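Local coordinates for protein aminoacyltransferase FemA (Staphylococcus aureus, PDB 1LRZ) that adds glycines 2 and 3 of the pentaglycine interpeptide bridge to the peptidoglycan precursor of the cell wall, using glycyl-tRNA as donor, at residues 183-188 / 338-343; 189-194 / 241-246; 247-252 / 299-304. One frame throughout, in Å; residues are numbered along the deposited sequence.

Interaction 1: 183-188 / 338-343; sequences TKKVKK and HFAGSY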
ATOM      1  N   THR A 183      -6.551   4.056  16.880  1.00 17.00           N
ATOM      2  CA  THR A 183      -6.980   2.749  16.394  1.00 18.73           C
ATOM      3  C   THR A 183      -8.031   2.180  17.354  1.00 18.72           C
ATOM      4  O   THR A 183      -9.066   1.668  16.919  1.00 20.59           O
ATOM      5  CB  THR A 183      -5.764   1.787  16.255  1.00 19.20           C
ATOM      6  OG1 THR A 183      -4.899   2.275  15.221  1.00 19.39           O
ATOM      7  CG2 THR A 183      -6.223   0.371  15.888  1.00 20.39           C
ATOM      8  N   LYS A 184      -7.777   2.281  18.658  1.00 16.88           N
ATOM      9  CA  LYS A 184      -8.752   1.794  19.638  1.00 21.46           C
ATOM     10  C   LYS A 184     -10.041   2.598  19.452  1.00 21.27           C
ATOM     11  O   LYS A 184     -11.136   2.051  19.534  1.00 24.02           O
ATOM     12  CB  LYS A 184      -8.248   1.992  21.078  1.00 22.52           C
ATOM     13  CG  LYS A 184      -7.132   1.036  21.514  1.00 27.04           C
ATOM     14  CD  LYS A 184      -6.721   1.284  22.972  1.00 27.32           C
ATOM     15  CE  LYS A 184      -7.904   1.099  23.927  1.00 31.05           C
ATOM     16  NZ  LYS A 184      -7.530   1.149  25.381  1.00 33.48           N
ATOM     17  N   LYS A 185      -9.904   3.894  19.186  1.00 21.47           N
ATOM     18  CA  LYS A 185     -11.082   4.743  19.001  1.00 27.60           C
ATOM     19  C   LYS A 185     -12.033   4.255  17.904  1.00 30.73           C
ATOM     20  O   LYS A 185     -13.226   4.088  18.150  1.00 31.84           O
ATOM     21  CB  LYS A 185     -10.692   6.191  18.689  1.00 26.30           C
ATOM     22  CG  LYS A 185     -11.918   7.089  18.557  1.00 32.07           C
ATOM     23  CD  LYS A 185     -11.658   8.343  17.735  1.00 34.94           C
ATOM     24  CE  LYS A 185     -10.716   9.304  18.417  1.00 37.20           C
ATOM     25  NZ  LYS A 185     -10.588  10.567  17.641  1.00 36.34           N
ATOM     26  N   VAL A 186     -11.524   4.034  16.697  1.00 30.56           N
ATOM     27  CA  VAL A 186     -12.398   3.595  15.616  1.00 34.38           C
ATOM     28  C   VAL A 186     -13.001   2.229  15.830  1.00 37.96           C
ATOM     29  O   VAL A 186     -14.054   1.926  15.278  1.00 41.14           O
ATOM     30  CB  VAL A 186     -11.696   3.588  14.247  1.00 33.41           C
ATOM     31  CG1 VAL A 186     -11.574   4.990  13.748  1.00 32.39           C
ATOM     32  CG2 VAL A 186     -10.350   2.892  14.335  1.00 27.30           C
ATOM     33  N   LYS A 187     -12.334   1.397  16.618  1.00 40.65           N
ATOM     34  CA  LYS A 187     -12.856   0.073  16.896  1.00 42.62           C
ATOM     35  C   LYS A 187     -14.223   0.199  17.565  1.00 44.50           C
ATOM     36  O   LYS A 187     -15.031  -0.724  17.504  1.00 44.38           O
ATOM     37  CB  LYS A 187     -11.927  -0.689  17.842  1.00 45.45           C
ATOM     38  CG  LYS A 187     -10.695  -1.333  17.227  1.00 45.00           C
ATOM     39  CD  LYS A 187     -10.006  -2.135  18.321  1.00 45.76           C
ATOM     40  CE  LYS A 187      -8.889  -3.020  17.823  1.00 48.27           C
ATOM     41  NZ  LYS A 187      -8.308  -3.781  18.982  1.00 47.97           N
ATOM     42  N   LYS A 188     -14.488   1.348  18.184  1.00 45.98           N
ATOM     43  CA  LYS A 188     -15.749   1.539  18.891  1.00 48.40           C
ATOM     44  C   LYS A 188     -16.332   2.961  18.844  1.00 47.43           C
ATOM     45  O   LYS A 188     -16.738   3.502  19.871  1.00 48.54           O
ATOM     46  CB  LYS A 188     -15.548   1.106  20.347  1.00 52.16           C
ATOM     47  CG  LYS A 188     -16.813   1.029  21.184  1.00 59.37           C
ATOM     48  CD  LYS A 188     -16.484   0.595  22.609  1.00 64.00           C
ATOM     49  CE  LYS A 188     -17.721   0.554  23.488  1.00 64.44           C
ATOM     50  NZ  LYS A 188     -17.367   0.146  24.876  1.00 67.82           N
ATOM     51  N   HIS A 338     -11.656  13.864  12.877  1.00 30.27           N
ATOM     52  CA  HIS A 338     -11.865  13.465  14.257  1.00 30.55           C
ATOM     53  C   HIS A 338     -12.570  12.118  14.391  1.00 28.35           C
ATOM     54  O   HIS A 338     -12.584  11.533  15.474  1.00 28.14           O
ATOM     55  CB  HIS A 338     -12.609  14.568  15.041  1.00 33.12           C
ATOM     56  CG  HIS A 338     -13.977  14.877  14.516  1.00 34.98           C
ATOM     57  ND1 HIS A 338     -15.111  14.232  14.962  1.00 35.36           N
ATOM     58  CD2 HIS A 338     -14.391  15.758  13.573  1.00 35.48           C
ATOM     59  CE1 HIS A 338     -16.165  14.701  14.317  1.00 37.65           C
ATOM     60  NE2 HIS A 338     -15.756  15.628  13.468  1.00 36.95           N
ATOM     61  N   PHE A 339     -13.142  11.616  13.300  1.00 25.78           N
ATOM     62  CA  PHE A 339     -13.798  10.305  13.343  1.00 27.04           C
ATOM     63  C   PHE A 339     -12.767   9.188  13.134  1.00 26.27           C
ATOM     64  O   PHE A 339     -13.085   8.006  13.278  1.00 23.59           O
ATOM     65  CB  PHE A 339     -14.898  10.192  12.284  1.00 28.59           C
ATOM     66  CG  PHE A 339     -16.210  10.797  12.704  1.00 33.08           C
ATOM     67  CD1 PHE A 339     -16.725  11.910  12.043  1.00 33.22           C
ATOM     68  CD2 PHE A 339     -16.936  10.246  13.759  1.00 35.76           C
ATOM     69  CE1 PHE A 339     -17.958  12.470  12.431  1.00 35.26           C
ATOM     70  CE2 PHE A 339     -18.165  10.793  14.157  1.00 34.19           C
ATOM     71  CZ  PHE A 339     -18.674  11.906  13.490  1.00 35.54           C
ATOM     72  N   ALA A 340     -11.543   9.572  12.771  1.00 23.70           N
ATOM     73  CA  ALA A 340     -10.448   8.615  12.583  1.00 22.06           C
ATOM     74  C   ALA A 340     -10.667   7.579  11.482  1.00 20.33           C
ATOM     75  O   ALA A 340     -10.232   6.424  11.599  1.00 16.92           O
ATOM     76  CB  ALA A 340     -10.160   7.901  13.909  1.00 19.08           C
ATOM     77  N   GLY A 341     -11.334   7.992  10.411  1.00 17.92           N
ATOM     78  CA  GLY A 341     -11.577   7.082   9.310  1.00 16.77           C
ATOM     79  C   GLY A 341     -10.284   6.508   8.757  1.00 19.08           C
ATOM     80  O   GLY A 341     -10.228   5.351   8.333  1.00 18.90           O
ATOM     81  N   SER A 342      -9.233   7.320   8.772  1.00 17.15           N
ATOM     82  CA  SER A 342      -7.932   6.910   8.263  1.00 18.76           C
ATOM     83  C   SER A 342      -7.411   5.667   8.987  1.00 20.33           C
ATOM     84  O   SER A 342      -6.862   4.744   8.374  1.00 20.07           O
ATOM     85  CB  SER A 342      -6.936   8.054   8.452  1.00 20.31           C
ATOM     86  OG  SER A 342      -5.714   7.735   7.816  1.00 34.04           O
ATOM     87  N   TYR A 343      -7.563   5.675  10.307  1.00 19.20           N
ATOM     88  CA  TYR A 343      -7.122   4.581  11.145  1.00 17.86           C
ATOM     89  C   TYR A 343      -7.971   3.336  10.915  1.00 18.03           C
ATOM     90  O   TYR A 343      -7.469   2.212  11.013  1.00 17.78           O
ATOM     91  CB  TYR A 343      -7.182   5.018  12.609  1.00 20.02           C
ATOM     92  CG  TYR A 343      -6.193   6.121  12.915  1.00 23.06           C
ATOM     93  CD1 TYR A 343      -4.860   5.822  13.183  1.00 24.28           C
ATOM     94  CD2 TYR A 343      -6.577   7.468  12.899  1.00 25.28           C
ATOM     95  CE1 TYR A 343      -3.926   6.820  13.427  1.00 25.63           C
ATOM     96  CE2 TYR A 343      -5.636   8.490  13.145  1.00 26.87           C
ATOM     97  CZ  TYR A 343      -4.314   8.147  13.411  1.00 27.22           C
ATOM     98  OH  TYR A 343      -3.369   9.107  13.690  1.00 32.54           O
TER
HETATM   99  O   HOH W   1      -5.097   1.950  12.384  1.00 16.24           O
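Val186 drives CG1 into the turn at Ala340, where this methyl meets the alanine CB and carbonyl O; the approach to CB, 3.2 Å, is shorter than normal van der Waals contact, so its exact value is doubtful. CG1 stands anti to the carbonyl carbon (chi1 -76°), facing Ala340; CG2, between the backbone N and the carbonyl carbon, touches Tyr343 CB at 4.2 Å. The valine and tyrosine side chains cross at about a right angle. One turn earlier, Thr183 meets the same tyrosine, again crosswise, its OG1 lying obliquely 4.1 Å from Tyr343 CD1. That hydroxyl is hydrogen-bonded to Arg179 O, and it also accepts from a water that donates in turn to Tyr343 O. The contact sets the C-terminal end of helix 177-187 against the start of helix 341-355, whose N-cap is Ala340; Trp347 and Ala344 of the second helix extend the packing. Lys185 adds the polar part of the contact. Its chain leaves with CG anti to the backbone N, passes CD beside Ala340 CB at 4.1 Å and bends at chi3. NZ then gives a hydrogen bond to His338 O at 3.1 Å, approaching 32° out of the carbonyl plane. His338 CE1 sits 3.4 Å above one face of the Phe339 ring, toward the rim.

Interaction 2: 189-194 / 241-246; sequences NGVKVR and AYINFD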
ATOM      1  N   ASN A 189     -16.392   3.570  17.665  1.00 45.59           N
ATOM      2  CA  ASN A 189     -16.940   4.925  17.571  1.00 41.80           C
ATOM      3  C   ASN A 189     -18.001   5.093  16.482  1.00 40.29           C
ATOM      4  O   ASN A 189     -18.321   6.223  16.097  1.00 40.43           O
ATOM      5  CB  ASN A 189     -15.813   5.948  17.352  1.00 39.49           C
ATOM      6  CG  ASN A 189     -15.307   5.967  15.915  1.00 37.02           C
ATOM      7  OD1 ASN A 189     -15.396   4.965  15.196  1.00 33.94           O
ATOM      8  ND2 ASN A 189     -14.764   7.104  15.496  1.00 31.51           N
ATOM      9  N   GLY A 190     -18.534   3.978  15.979  1.00 36.70           N
ATOM     10  CA  GLY A 190     -19.563   4.053  14.950  1.00 34.43           C
ATOM     11  C   GLY A 190     -19.102   4.051  13.497  1.00 31.82           C
ATOM     12  O   GLY A 190     -19.930   4.056  12.587  1.00 31.19           O
ATOM     13  N   VAL A 191     -17.792   4.049  13.266  1.00 27.51           N
ATOM     14  CA  VAL A 191     -17.270   4.031  11.904  1.00 26.00           C
ATOM     15  C   VAL A 191     -17.249   2.603  11.367  1.00 27.15           C
ATOM     16  O   VAL A 191     -16.900   1.672  12.095  1.00 29.77           O
ATOM     17  CB  VAL A 191     -15.833   4.596  11.845  1.00 24.03           C
ATOM     18  CG1 VAL A 191     -15.235   4.367  10.448  1.00 25.76           C
ATOM     19  CG2 VAL A 191     -15.855   6.098  12.181  1.00 22.17           C
ATOM     20  N   LYS A 192     -17.627   2.438  10.100  1.00 24.44           N
ATOM     21  CA  LYS A 192     -17.629   1.122   9.458  1.00 25.28           C
ATOM     22  C   LYS A 192     -16.792   1.145   8.181  1.00 22.14           C
ATOM     23  O   LYS A 192     -16.474   2.213   7.655  1.00 18.48           O
ATOM     24  CB  LYS A 192     -19.067   0.685   9.142  1.00 25.38           C
ATOM     25  CG  LYS A 192     -19.894   0.489  10.403  1.00 31.10           C
ATOM     26  CD  LYS A 192     -21.359   0.144  10.150  1.00 36.06           C
ATOM     27  CE  LYS A 192     -22.076  -0.028  11.498  1.00 39.34           C
ATOM     28  NZ  LYS A 192     -23.531  -0.324  11.401  1.00 43.73           N
ATOM     29  N   VAL A 193     -16.425  -0.033   7.690  1.00 19.64           N
ATOM     30  CA  VAL A 193     -15.634  -0.119   6.468  1.00 18.53           C
ATOM     31  C   VAL A 193     -16.275  -1.100   5.490  1.00 21.14           C
ATOM     32  O   VAL A 193     -16.639  -2.219   5.865  1.00 18.42           O
ATOM     33  CB  VAL A 193     -14.183  -0.584   6.775  1.00 19.15           C
ATOM     34  CG1 VAL A 193     -13.411  -0.845   5.472  1.00 19.93           C
ATOM     35  CG2 VAL A 193     -13.470   0.469   7.606  1.00 20.72           C
ATOM     36  N   ARG A 194     -16.447  -0.659   4.250  1.00 16.20           N
ATOM     37  CA  ARG A 194     -17.002  -1.514   3.212  1.00 20.32           C
ATOM     38  C   ARG A 194     -16.082  -1.397   2.014  1.00 21.62           C
ATOM     39  O   ARG A 194     -15.263  -0.472   1.938  1.00 22.35           O
ATOM     40  CB  ARG A 194     -18.432  -1.102   2.831  1.00 19.95           C
ATOM     41  CG  ARG A 194     -18.602   0.248   2.137  1.00 22.37           C
ATOM     42  CD  ARG A 194     -20.094   0.608   2.139  1.00 26.42           C
ATOM     43  NE  ARG A 194     -20.413   1.890   1.519  1.00 24.43           N
ATOM     44  CZ  ARG A 194     -20.494   2.081   0.209  1.00 26.28           C
ATOM     45  NH1 ARG A 194     -20.788   3.283  -0.272  1.00 24.18           N
ATOM     46  NH2 ARG A 194     -20.283   1.069  -0.621  1.00 25.55           N
ATOM     47  N   ALA A 241     -14.092   3.968   4.697  1.00 16.37           N
ATOM     48  CA  ALA A 241     -14.518   4.105   6.083  1.00 14.33           C
ATOM     49  C   ALA A 241     -15.683   5.074   5.963  1.00 18.31           C
ATOM     50  O   ALA A 241     -15.594   6.069   5.222  1.00 14.24           O
ATOM     51  CB  ALA A 241     -13.400   4.720   6.932  1.00 13.47           C
ATOM     52  N   TYR A 242     -16.765   4.804   6.683  1.00 18.48           N
ATOM     53  CA  TYR A 242     -17.939   5.656   6.585  1.00 22.94           C
ATOM     54  C   TYR A 242     -18.852   5.516   7.797  1.00 23.22           C
ATOM     55  O   TYR A 242     -18.674   4.638   8.641  1.00 22.93           O
ATOM     56  CB  TYR A 242     -18.728   5.263   5.343  1.00 19.66           C
ATOM     57  CG  TYR A 242     -19.362   3.900   5.499  1.00 24.04           C
ATOM     58  CD1 TYR A 242     -20.664   3.769   5.994  1.00 25.15           C
ATOM     59  CD2 TYR A 242     -18.633   2.735   5.234  1.00 23.21           C
ATOM     60  CE1 TYR A 242     -21.228   2.514   6.225  1.00 26.56           C
ATOM     61  CE2 TYR A 242     -19.185   1.473   5.465  1.00 27.93           C
ATOM     62  CZ  TYR A 242     -20.483   1.370   5.960  1.00 28.93           C
ATOM     63  OH  TYR A 242     -21.036   0.131   6.194  1.00 27.35           O
ATOM     64  N   ILE A 243     -19.844   6.391   7.862  1.00 26.47           N
ATOM     65  CA  ILE A 243     -20.815   6.343   8.935  1.00 25.70           C
ATOM     66  C   ILE A 243     -22.191   6.250   8.294  1.00 25.00           C
ATOM     67  O   ILE A 243     -22.502   7.022   7.388  1.00 24.42           O
ATOM     68  CB  ILE A 243     -20.792   7.620   9.790  1.00 29.27           C
ATOM     69  CG1 ILE A 243     -19.437   7.765  10.492  1.00 31.50           C
ATOM     70  CG2 ILE A 243     -21.938   7.576  10.803  1.00 25.97           C
ATOM     71  CD1 ILE A 243     -19.292   9.063  11.281  1.00 33.03           C
ATOM     72  N   ASN A 244     -22.983   5.287   8.754  1.00 24.01           N
ATOM     73  CA  ASN A 244     -24.360   5.102   8.306  1.00 24.38           C
ATOM     74  C   ASN A 244     -25.107   5.729   9.482  1.00 23.19           C
ATOM     75  O   ASN A 244     -25.146   5.153  10.569  1.00 19.93           O
ATOM     76  CB  ASN A 244     -24.694   3.609   8.199  1.00 24.91           C
ATOM     77  CG  ASN A 244     -26.141   3.360   7.816  1.00 27.27           C
ATOM     78  OD1 ASN A 244     -26.432   2.499   6.978  1.00 32.18           O
ATOM     79  ND2 ASN A 244     -27.054   4.104   8.429  1.00 25.12           N
ATOM     80  N   PHE A 245     -25.683   6.908   9.283  1.00 23.76           N
ATOM     81  CA  PHE A 245     -26.336   7.564  10.402  1.00 25.31           C
ATOM     82  C   PHE A 245     -27.517   6.855  11.043  1.00 25.52           C
ATOM     83  O   PHE A 245     -27.626   6.858  12.266  1.00 28.77           O
ATOM     84  CB  PHE A 245     -26.659   9.010  10.032  1.00 25.41           C
ATOM     85  CG  PHE A 245     -25.428   9.875   9.934  1.00 27.57           C
ATOM     86  CD1 PHE A 245     -25.007  10.380   8.710  1.00 23.68           C
ATOM     87  CD2 PHE A 245     -24.644  10.117  11.064  1.00 26.01           C
ATOM     88  CE1 PHE A 245     -23.818  11.105   8.603  1.00 23.81           C
ATOM     89  CE2 PHE A 245     -23.454  10.840  10.967  1.00 28.72           C
ATOM     90  CZ  PHE A 245     -23.040  11.334   9.728  1.00 25.07           C
ATOM     91  N   ASP A 246     -28.385   6.223  10.260  1.00 27.62           N
ATOM     92  CA  ASP A 246     -29.500   5.504  10.869  1.00 27.68           C
ATOM     93  C   ASP A 246     -28.985   4.445  11.835  1.00 27.17           C
ATOM     94  O   ASP A 246     -29.493   4.311  12.943  1.00 25.17           O
ATOM     95  CB  ASP A 246     -30.377   4.819   9.815  1.00 29.57           C
ATOM     96  CG  ASP A 246     -31.292   5.787   9.108  1.00 33.23           C
ATOM     97  OD1 ASP A 246     -31.690   6.791   9.738  1.00 34.32           O
ATOM     98  OD2 ASP A 246     -31.624   5.538   7.928  1.00 36.19           O
TER
HETATM   99  O   HOH W   2     -22.271   3.585  11.261  1.00 34.64           O
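Val191 and Val193 bring methyls to Ala241 from two positions on either side of Lys192: Val191 CG1 lies 4.0 Å from Ala241 CB, and Val193 CG2 is slightly farther from the same carbon. The other methyl of Val191, CG2, reaches Ile243 CG1 at 4.3 Å. Ala344 and Val345 of helix 341-355 and Ile313 of strand 310-320 close round this apolar patch. Across the backbone, Lys192 and Tyr242 form an antiparallel hydrogen-bonded pair. Lys192 N gives to Tyr242 O in a nearly straight bond of 2.8 Å, and Tyr242 N returns one to Lys192 O; the latter oxygen also takes a CA-H contact from Ala241. Val193 and Ala241 make the adjoining non-hydrogen-bonded pair. In this way strand 192-195 is added as an outermost strand to the mixed sheet of the chain, beside strand 236-244, although the short segments are splayed, at 116° between their directions, well short of 180°. Beyond the pair, the Tyr242 ring is flanked on both faces. Lys192 CA lies over one, while CB of the same lysine comes 3.5 Å from Tyr242 CZ. Over the opposite face, toward the rim, lies Arg194 NE, and Arg194 CD is 3.6 Å from Tyr242 CE2; the two side chains cross at about a right angle. The guanidinium plane stands 71° from the ring and can offer at most a weak cation-pi attraction. Arg194 NE and NH2 form salt bridges with Glu310 and Glu200, and Lys192 NZ one with Glu247. At the far end, Asn189 OD1 accepts from Val191 N, closing an Asx turn, and a water that accepts from Asn244 N donates to Gly190 O at 2.7 Å.

Interaction 3: 247-252 / 299-304; sequences EYIKEL and EGKRLQ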
ATOM      1  N   GLU A 247     -27.974   3.691  11.417  1.00 26.82           N
ATOM      2  CA  GLU A 247     -27.432   2.646  12.277  1.00 27.62           C
ATOM      3  C   GLU A 247     -26.672   3.249  13.455  1.00 27.54           C
ATOM      4  O   GLU A 247     -26.738   2.744  14.576  1.00 25.66           O
ATOM      5  CB  GLU A 247     -26.520   1.722  11.463  1.00 33.76           C
ATOM      6  CG  GLU A 247     -27.213   1.129  10.227  1.00 38.28           C
ATOM      7  CD  GLU A 247     -26.367   0.093   9.508  1.00 43.94           C
ATOM      8  OE1 GLU A 247     -25.169   0.358   9.266  1.00 43.11           O
ATOM      9  OE2 GLU A 247     -26.905  -0.986   9.176  1.00 47.23           O
ATOM     10  N   TYR A 248     -25.956   4.337  13.197  1.00 27.07           N
ATOM     11  CA  TYR A 248     -25.185   5.019  14.235  1.00 27.99           C
ATOM     12  C   TYR A 248     -26.130   5.550  15.321  1.00 26.89           C
ATOM     13  O   TYR A 248     -25.957   5.275  16.514  1.00 24.09           O
ATOM     14  CB  TYR A 248     -24.407   6.168  13.593  1.00 27.54           C
ATOM     15  CG  TYR A 248     -23.611   7.034  14.541  1.00 32.14           C
ATOM     16  CD1 TYR A 248     -22.662   6.485  15.401  1.00 32.44           C
ATOM     17  CD2 TYR A 248     -23.749   8.418  14.513  1.00 30.16           C
ATOM     18  CE1 TYR A 248     -21.863   7.305  16.203  1.00 34.01           C
ATOM     19  CE2 TYR A 248     -22.965   9.239  15.299  1.00 31.94           C
ATOM     20  CZ  TYR A 248     -22.021   8.684  16.140  1.00 32.53           C
ATOM     21  OH  TYR A 248     -21.227   9.521  16.892  1.00 34.20           O
ATOM     22  N   ILE A 249     -27.137   6.301  14.893  1.00 26.71           N
ATOM     23  CA  ILE A 249     -28.110   6.867  15.813  1.00 29.54           C
ATOM     24  C   ILE A 249     -28.853   5.762  16.562  1.00 31.24           C
ATOM     25  O   ILE A 249     -29.159   5.915  17.743  1.00 31.31           O
ATOM     26  CB  ILE A 249     -29.109   7.777  15.060  1.00 30.58           C
ATOM     27  CG1 ILE A 249     -28.345   8.937  14.410  1.00 28.59           C
ATOM     28  CG2 ILE A 249     -30.169   8.306  16.021  1.00 27.99           C
ATOM     29  CD1 ILE A 249     -29.172   9.775  13.429  1.00 31.44           C
ATOM     30  N   LYS A 250     -29.129   4.644  15.889  1.00 32.59           N
ATOM     31  CA  LYS A 250     -29.818   3.535  16.548  1.00 32.67           C
ATOM     32  C   LYS A 250     -28.971   3.003  17.692  1.00 32.73           C
ATOM     33  O   LYS A 250     -29.474   2.794  18.800  1.00 31.92           O
ATOM     34  CB  LYS A 250     -30.104   2.394  15.566  1.00 36.62           C
ATOM     35  CG  LYS A 250     -30.624   1.131  16.258  1.00 37.63           C
ATOM     36  CD  LYS A 250     -30.898  -0.005  15.276  1.00 43.26           C
ATOM     37  CE  LYS A 250     -31.611  -1.167  15.973  1.00 45.42           C
ATOM     38  NZ  LYS A 250     -31.938  -2.289  15.046  1.00 49.04           N
ATOM     39  N   GLU A 251     -27.686   2.770  17.417  1.00 31.37           N
ATOM     40  CA  GLU A 251     -26.753   2.275  18.429  1.00 29.94           C
ATOM     41  C   GLU A 251     -26.689   3.233  19.621  1.00 26.55           C
ATOM     42  O   GLU A 251     -26.691   2.805  20.770  1.00 24.60           O
ATOM     43  CB  GLU A 251     -25.349   2.123  17.832  1.00 35.43           C
ATOM     44  CG  GLU A 251     -25.141   0.874  16.973  1.00 45.80           C
ATOM     45  CD  GLU A 251     -23.940   0.988  16.025  1.00 51.63           C
ATOM     46  OE1 GLU A 251     -22.889   1.537  16.439  1.00 54.85           O
ATOM     47  OE2 GLU A 251     -24.045   0.515  14.867  1.00 54.93           O
ATOM     48  N   LEU A 252     -26.622   4.529  19.341  1.00 25.57           N
ATOM     49  CA  LEU A 252     -26.554   5.517  20.414  1.00 27.17           C
ATOM     50  C   LEU A 252     -27.806   5.478  21.284  1.00 28.87           C
ATOM     51  O   LEU A 252     -27.731   5.628  22.507  1.00 28.91           O
ATOM     52  CB  LEU A 252     -26.358   6.924  19.847  1.00 23.33           C
ATOM     53  CG  LEU A 252     -24.961   7.226  19.290  1.00 25.94           C
ATOM     54  CD1 LEU A 252     -24.973   8.544  18.535  1.00 24.90           C
ATOM     55  CD2 LEU A 252     -23.947   7.264  20.432  1.00 28.56           C
ATOM     56  N   GLU A 299     -25.527  15.575  16.991  1.00 29.59           N
ATOM     57  CA  GLU A 299     -24.552  15.773  15.913  1.00 29.52           C
ATOM     58  C   GLU A 299     -24.857  14.821  14.756  1.00 25.71           C
ATOM     59  O   GLU A 299     -24.771  15.201  13.593  1.00 23.41           O
ATOM     60  CB  GLU A 299     -23.111  15.521  16.381  1.00 34.07           C
ATOM     61  CG  GLU A 299     -22.082  15.760  15.254  1.00 40.59           C
ATOM     62  CD  GLU A 299     -20.659  15.288  15.588  1.00 48.27           C
ATOM     63  OE1 GLU A 299     -19.720  15.653  14.839  1.00 49.56           O
ATOM     64  OE2 GLU A 299     -20.477  14.549  16.584  1.00 49.61           O
ATOM     65  N   GLY A 300     -25.212  13.582  15.084  1.00 23.94           N
ATOM     66  CA  GLY A 300     -25.526  12.613  14.050  1.00 23.63           C
ATOM     67  C   GLY A 300     -26.702  13.056  13.195  1.00 25.36           C
ATOM     68  O   GLY A 300     -26.666  12.968  11.959  1.00 23.13           O
ATOM     69  N   LYS A 301     -27.752  13.540  13.848  1.00 25.51           N
ATOM     70  CA  LYS A 301     -28.926  13.999  13.122  1.00 28.80           C
ATOM     71  C   LYS A 301     -28.601  15.187  12.228  1.00 29.26           C
ATOM     72  O   LYS A 301     -29.062  15.259  11.087  1.00 29.51           O
ATOM     73  CB  LYS A 301     -30.045  14.346  14.103  1.00 28.31           C
ATOM     74  CG  LYS A 301     -30.635  13.104  14.753  1.00 29.04           C
ATOM     75  CD  LYS A 301     -31.689  13.451  15.786  1.00 34.43           C
ATOM     76  CE  LYS A 301     -32.309  12.189  16.371  1.00 37.71           C
ATOM     77  NZ  LYS A 301     -33.266  12.515  17.471  1.00 42.64           N
ATOM     78  N   ARG A 302     -27.791  16.110  12.734  1.00 29.46           N
ATOM     79  CA  ARG A 302     -27.419  17.276  11.953  1.00 31.07           C
ATOM     80  C   ARG A 302     -26.592  16.881  10.721  1.00 32.78           C
ATOM     81  O   ARG A 302     -26.840  17.374   9.612  1.00 28.85           O
ATOM     82  CB  ARG A 302     -26.634  18.265  12.817  1.00 34.45           C
ATOM     83  CG  ARG A 302     -26.209  19.531  12.068  1.00 40.26           C
ATOM     84  CD  ARG A 302     -25.399  20.450  12.960  1.00 44.04           C
ATOM     85  NE  ARG A 302     -24.220  19.763  13.475  1.00 49.60           N
ATOM     86  CZ  ARG A 302     -23.181  19.399  12.730  1.00 50.23           C
ATOM     87  NH1 ARG A 302     -22.155  18.769  13.293  1.00 53.51           N
ATOM     88  NH2 ARG A 302     -23.155  19.677  11.432  1.00 50.05           N
ATOM     89  N   LEU A 303     -25.609  15.996  10.909  1.00 29.54           N
ATOM     90  CA  LEU A 303     -24.778  15.565   9.786  1.00 29.17           C
ATOM     91  C   LEU A 303     -25.599  14.785   8.766  1.00 27.82           C
ATOM     92  O   LEU A 303     -25.420  14.947   7.556  1.00 26.94           O
ATOM     93  CB  LEU A 303     -23.604  14.704  10.275  1.00 28.83           C
ATOM     94  CG  LEU A 303     -22.498  15.420  11.056  1.00 28.95           C
ATOM     95  CD1 LEU A 303     -21.533  14.382  11.608  1.00 31.08           C
ATOM     96  CD2 LEU A 303     -21.759  16.412  10.152  1.00 29.73           C
ATOM     97  N   GLN A 304     -26.509  13.951   9.260  1.00 27.77           N
ATOM     98  CA  GLN A 304     -27.358  13.142   8.391  1.00 29.70           C
ATOM     99  C   GLN A 304     -28.200  14.044   7.489  1.00 34.05           C
ATOM    100  O   GLN A 304     -28.324  13.791   6.292  1.00 33.81           O
ATOM    101  CB  GLN A 304     -28.275  12.246   9.226  1.00 30.05           C
ATOM    102  CG  GLN A 304     -29.149  11.306   8.404  1.00 30.71           C
ATOM    103  CD  GLN A 304     -30.117  10.492   9.254  1.00 31.83           C
ATOM    104  OE1 GLN A 304     -30.352   9.309   8.987  1.00 29.40           O
ATOM    105  NE2 GLN A 304     -30.691  11.125  10.273  1.00 28.39           N
TER
HETATM  106  O   HOH W   3     -22.147  12.066  16.663  1.00 22.30           O
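Ile249 and Gly300 mark the closest backbone approach, CA to CA 6.5 Å, between two helical segments that run antiparallel at 167° with axes 10.0 Å apart. Ile249 has the largest share of the contact, and its CD1 does the touching. Its CG1 is anti to the carbonyl carbon (chi1 -61°) and chi2 is extended, and CD1 at the end of the chain enters between residues of the opposite helix. There it touches Lys301 CG at 3.9 Å and Gln304 NE2 at 3.8 Å; the Lys301 and Gln304 side chains each cross that of Ile249 at about a right angle. The same methyl packs on the backbone carbonyl carbon of Gly300. Gly300, with no side chain, presents its bare backbone to Ile249 and Tyr248. Tyr248 turns its ring edge to the same spot, CE2 4.4 Å from Gly300 CA, while Leu252 CD1 rests over one ring face. The tyrosine hydroxyl donates to a water at 2.7 Å, which in turn donates to Glu299 OE2 and so ties the two helices through solvent. Gln304 OE1 has a weak hydrogen bond from Asn309. Helices 245-272 and 277-307 thus pair side by side as a long antiparallel helical hairpin, the coiled-coil arm that projects from the globular part of FemA, and this contact lies at its base.

Overall arrangement
Interactions 1 and 2 have centres about 10 Å apart, as do interactions 2 and 3, while 1 and 3 are about 17 Å apart. Along the chain, interactions 2 and 3 follow one another inside the loop closed by interaction 1. Helix 177-187 is followed by edge strand 192-195, and strand 236-244 runs on into helix 245-272, which interactions 2 and 3 share. Phe339 lies at the meeting point: its carbonyl probably accepts a hydrogen bond from Asn189, and its ring packs on Ile243 and Leu303. With the salt bridge from Lys192 to Glu247, this joins the base of the helical arm to the edge of the sheet and helix 341-355 packed on it.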